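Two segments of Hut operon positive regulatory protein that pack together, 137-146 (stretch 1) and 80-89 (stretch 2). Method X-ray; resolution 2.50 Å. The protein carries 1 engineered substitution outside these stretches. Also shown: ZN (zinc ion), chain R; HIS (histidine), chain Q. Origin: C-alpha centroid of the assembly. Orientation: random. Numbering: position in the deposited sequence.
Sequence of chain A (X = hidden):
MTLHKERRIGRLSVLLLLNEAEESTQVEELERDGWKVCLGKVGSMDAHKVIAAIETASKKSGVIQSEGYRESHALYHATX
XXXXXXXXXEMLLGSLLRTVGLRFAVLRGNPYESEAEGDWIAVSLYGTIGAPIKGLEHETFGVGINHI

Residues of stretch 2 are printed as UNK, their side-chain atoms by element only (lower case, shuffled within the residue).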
# COMPACT_ATOMS: atom_id res chain seq x y z
N GLU A 137 -10.03 18.68 12.67
CA GLU A 137 -9.86 18.31 11.27
C GLU A 137 -8.78 19.11 10.57
O GLU A 137 -8.26 20.08 11.10
CB GLU A 137 -11.19 18.46 10.51
CG GLU A 137 -11.55 19.90 10.19
CD GLU A 137 -13.05 20.12 10.01
OE1 GLU A 137 -13.43 21.22 9.52
OE2 GLU A 137 -13.84 19.22 10.37
N HIS A 138 -8.44 18.65 9.38
CA HIS A 138 -7.62 19.40 8.46
C HIS A 138 -8.10 19.10 7.08
O HIS A 138 -9.01 18.31 6.90
CB HIS A 138 -6.10 19.19 8.67
CG HIS A 138 -5.57 17.80 8.32
ND1 HIS A 138 -5.61 17.28 7.07
CD2 HIS A 138 -4.90 16.87 9.11
CE1 HIS A 138 -5.02 16.07 7.08
NE2 HIS A 138 -4.58 15.82 8.33
N GLU A 139 -7.52 19.74 6.08
CA GLU A 139 -8.12 19.70 4.76
C GLU A 139 -7.74 18.45 4.04
O GLU A 139 -6.88 17.69 4.53
CB GLU A 139 -7.71 20.92 3.95
CG GLU A 139 -8.56 22.13 4.23
CD GLU A 139 -7.79 23.41 3.98
OE1 GLU A 139 -8.04 24.08 2.95
OE2 GLU A 139 -6.91 23.71 4.80
N THR A 140 -8.38 18.24 2.88
CA THR A 140 -8.04 17.11 2.01
C THR A 140 -8.40 17.24 0.55
O THR A 140 -9.30 18.00 0.12
CB THR A 140 -8.58 15.79 2.54
OG1 THR A 140 -7.86 14.75 1.93
CG2 THR A 140 -10.03 15.66 2.22
N PHE A 141 -7.66 16.48 -0.25
CA PHE A 141 -7.69 16.73 -1.65
C PHE A 141 -7.23 15.53 -2.45
O PHE A 141 -6.28 14.87 -2.07
CB PHE A 141 -6.76 17.91 -1.91
CG PHE A 141 -7.10 18.66 -3.13
CD1 PHE A 141 -7.85 19.82 -3.03
CD2 PHE A 141 -6.69 18.20 -4.38
CE1 PHE A 141 -8.18 20.52 -4.17
CE2 PHE A 141 -7.03 18.89 -5.53
CZ PHE A 141 -7.78 20.05 -5.42
N GLY A 142 -7.90 15.28 -3.57
CA GLY A 142 -7.55 14.16 -4.43
C GLY A 142 -8.08 14.34 -5.84
O GLY A 142 -9.21 14.81 -6.03
N VAL A 143 -7.27 13.96 -6.83
CA VAL A 143 -7.67 14.07 -8.23
C VAL A 143 -7.41 12.81 -9.06
O VAL A 143 -6.28 12.41 -9.24
CB VAL A 143 -7.01 15.27 -8.93
CG1 VAL A 143 -7.51 15.41 -10.34
CG2 VAL A 143 -7.34 16.54 -8.16
N GLY A 144 -8.47 12.21 -9.58
CA GLY A 144 -8.33 10.98 -10.36
C GLY A 144 -8.63 11.29 -11.80
O GLY A 144 -9.64 11.92 -12.09
N ILE A 145 -7.75 10.85 -12.69
CA ILE A 145 -7.93 11.09 -14.12
C ILE A 145 -7.89 9.78 -14.90
O ILE A 145 -6.88 9.09 -14.92
CB ILE A 145 -6.91 12.11 -14.67
CG1 ILE A 145 -7.26 13.49 -14.11
CG2 ILE A 145 -6.94 12.16 -16.20
CD1 ILE A 145 -6.12 14.47 -13.96
N ASN A 146 -9.00 9.45 -15.56
CA ASN A 146 -9.03 8.28 -16.41
C ASN A 146 -9.65 8.57 -17.79
O ASN A 146 -10.36 9.56 -17.99
CB ASN A 146 -9.82 7.21 -15.70
CG ASN A 146 -9.53 5.83 -16.21
OD1 ASN A 146 -8.56 5.59 -16.93
ND2 ASN A 146 -10.39 4.90 -15.82
N UNK A 80 -11.23 5.93 -7.39
CA UNK A 80 -10.20 5.26 -6.55
C UNK A 80 -9.00 6.16 -6.54
O UNK A 80 -8.46 6.48 -5.48
s UNK A 80 -10.40 1.89 -5.55
c UNK A 80 -9.67 3.94 -7.12
c UNK A 80 -10.61 2.77 -7.08
c UNK A 80 -11.70 2.73 -4.63
N UNK A 81 -8.61 6.57 -7.73
CA UNK A 81 -7.45 7.39 -7.87
C UNK A 81 -7.57 8.70 -7.10
O UNK A 81 -6.64 9.08 -6.41
o UNK A 81 -6.00 5.39 -11.77
c UNK A 81 -6.02 6.59 -9.72
c UNK A 81 -7.08 7.58 -9.34
o UNK A 81 -5.36 7.53 -11.76
c UNK A 81 -5.79 6.50 -11.19
N UNK A 82 -8.72 9.34 -7.15
CA UNK A 82 -8.92 10.57 -6.37
C UNK A 82 -8.90 10.33 -4.88
O UNK A 82 -8.40 11.15 -4.13
c UNK A 82 -10.20 11.31 -6.78
N UNK A 83 -9.46 9.22 -4.43
CA UNK A 83 -9.45 8.88 -2.99
C UNK A 83 -8.02 8.59 -2.47
O UNK A 83 -7.76 8.69 -1.25
c UNK A 83 -11.88 7.73 -2.72
c UNK A 83 -10.36 7.68 -2.71
c UNK A 83 -12.34 8.34 -1.41
c UNK A 83 -12.46 6.33 -2.87
N UNK A 84 -7.09 8.23 -3.37
CA UNK A 84 -5.69 8.06 -2.94
C UNK A 84 -5.15 9.36 -2.40
O UNK A 84 -4.41 9.35 -1.43
c UNK A 84 -4.78 7.51 -4.01
n UNK A 84 -4.13 3.87 -3.59
c UNK A 84 -3.90 5.16 -3.16
c UNK A 84 -4.65 6.01 -3.99
c UNK A 84 -5.00 3.90 -4.63
n UNK A 84 -5.31 5.21 -4.88
N UNK A 85 -5.54 10.48 -3.02
CA UNK A 85 -5.17 11.80 -2.55
C UNK A 85 -5.76 12.09 -1.21
O UNK A 85 -5.08 12.55 -0.30
N UNK A 86 -7.05 11.82 -1.08
CA UNK A 86 -7.75 12.07 0.18
C UNK A 86 -7.19 11.24 1.35
O UNK A 86 -7.05 11.76 2.47
c UNK A 86 -9.94 11.84 1.42
c UNK A 86 -9.86 12.85 -0.89
c UNK A 86 -9.25 11.82 0.05
N UNK A 87 -6.88 9.97 1.09
CA UNK A 87 -6.65 9.03 2.18
C UNK A 87 -5.18 8.76 2.51
O UNK A 87 -4.88 8.41 3.64
o UNK A 87 -6.87 7.20 0.70
c UNK A 87 -7.37 7.73 1.92
c UNK A 87 -8.86 7.97 1.76
N UNK A 88 -4.28 8.90 1.53
CA UNK A 88 -2.83 8.89 1.75
C UNK A 88 -2.22 7.59 2.34
O UNK A 88 -1.57 7.62 3.39
n UNK A 88 -5.64 12.18 4.56
c UNK A 88 -2.29 11.37 1.63
n UNK A 88 -3.39 12.54 4.97
c UNK A 88 -2.81 12.66 2.25
c UNK A 88 -2.38 10.14 2.55
c UNK A 88 -4.39 12.39 4.11
n UNK A 88 -4.14 12.46 2.81
N UNK A 89 -2.43 6.46 1.66
CA UNK A 89 -1.76 5.21 2.02
C UNK A 89 -2.67 4.07 2.39
O UNK A 89 -2.48 2.94 1.97
ZN ZN R . -3.20 14.44 9.24
N HIS Q . -8.62 10.58 12.74
CA HIS Q . -7.62 11.54 12.20
C HIS Q . -7.75 12.75 13.00
O HIS Q . -7.94 12.58 14.20
CB HIS Q . -7.89 11.86 10.74
CG HIS Q . -6.66 12.32 9.95
ND1 HIS Q . -6.28 11.73 8.78
CD2 HIS Q . -5.76 13.33 10.18
CE1 HIS Q . -5.20 12.34 8.31
NE2 HIS Q . -4.90 13.32 9.15
OXT HIS Q . -7.67 13.87 12.49
O HOH W 1 -4.86 14.98 1.17

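Position 80 carries four side-chain atoms in an unbranched chain, carbon, carbon, sulfur, carbon; its end leads away from the strand and touches nothing there. The thioether identifies Met80, a flexible chain free to lead off at this partly exposed site.

Position 81 has three carbons, the third bearing two oxygens. Its CB lies 3.8 Å from CA of Gly144, and one terminal oxygen comes within 3.8 Å of O of Ile145. Two carbons ending in a carboxylate make this Glu81; its aliphatic part covers the glycine while its OE2 is hydrogen-bonded elsewhere in the structure.

Position 82 has a single carbon, 3.4 Å from N of Gly144. This is Ala82, small enough to lie against the strand backbone.

At position 83 four carbons fork at the second, and the CA-to-CB bond points away from the strand: Leu83, whose apolar bulk is buried on another side of the helix.

Position 84 shows one carbon and a five-membered ring of three carbons and two nitrogens, hence His84. The ring leads away from the strand, and ND1 makes a weak hydrogen bond to O of Met80.

Position 85 has no side-chain atoms and is Gly85. Its CA sits 3.8 Å from CA of Gly142; a CB here would point at the strand and fall 2.5 Å from that same atom.

Position 86 bears one carbon carrying two more, one 4.1 Å from N of Gly142, the other 3.6 Å from OG1 of Thr140. This is Val86, whose short apolar fork, CA-to-CB sideways, fits beside the strand.

Position 87 has one carbon carrying an oxygen and a carbon: Thr87. Its CA-to-CB bond points away from the strand, and its OG1 donates to O of Leu83 at 2.6 Å.

Position 88 extends three carbons, a nitrogen, then a carbon with two nitrogens, one of them 4.4 Å from CE1 of His138, at the ring edge. The guanidinium identifies Arg88, which follows the helix with positive phi. That nitrogen is NH1; NH2 donates to O of Val86 at 2.6 Å. Nearby, NE2 of His138 binds the zinc.

Position 89 lacks side-chain atoms; at its backbone angles a CB would jam against the preceding carbonyl, which calls for Gly89.

The contact works by close, nearly antiparallel packing, the axes 5.2 Å apart at closest approach. Gly142, Gly144 and Gly85 have no side chains, and a CB at any of them would clash with the other segment; CA of Gly142 makes a CA-H...O contact with O of Ala82 at 3.1 Å. No clear direct hydrogen bond crosses, but a water donates to O of Gly85 and accepts from OG1 of Thr140.

Stretch 2, residues 80-89: MEALHGVTRG
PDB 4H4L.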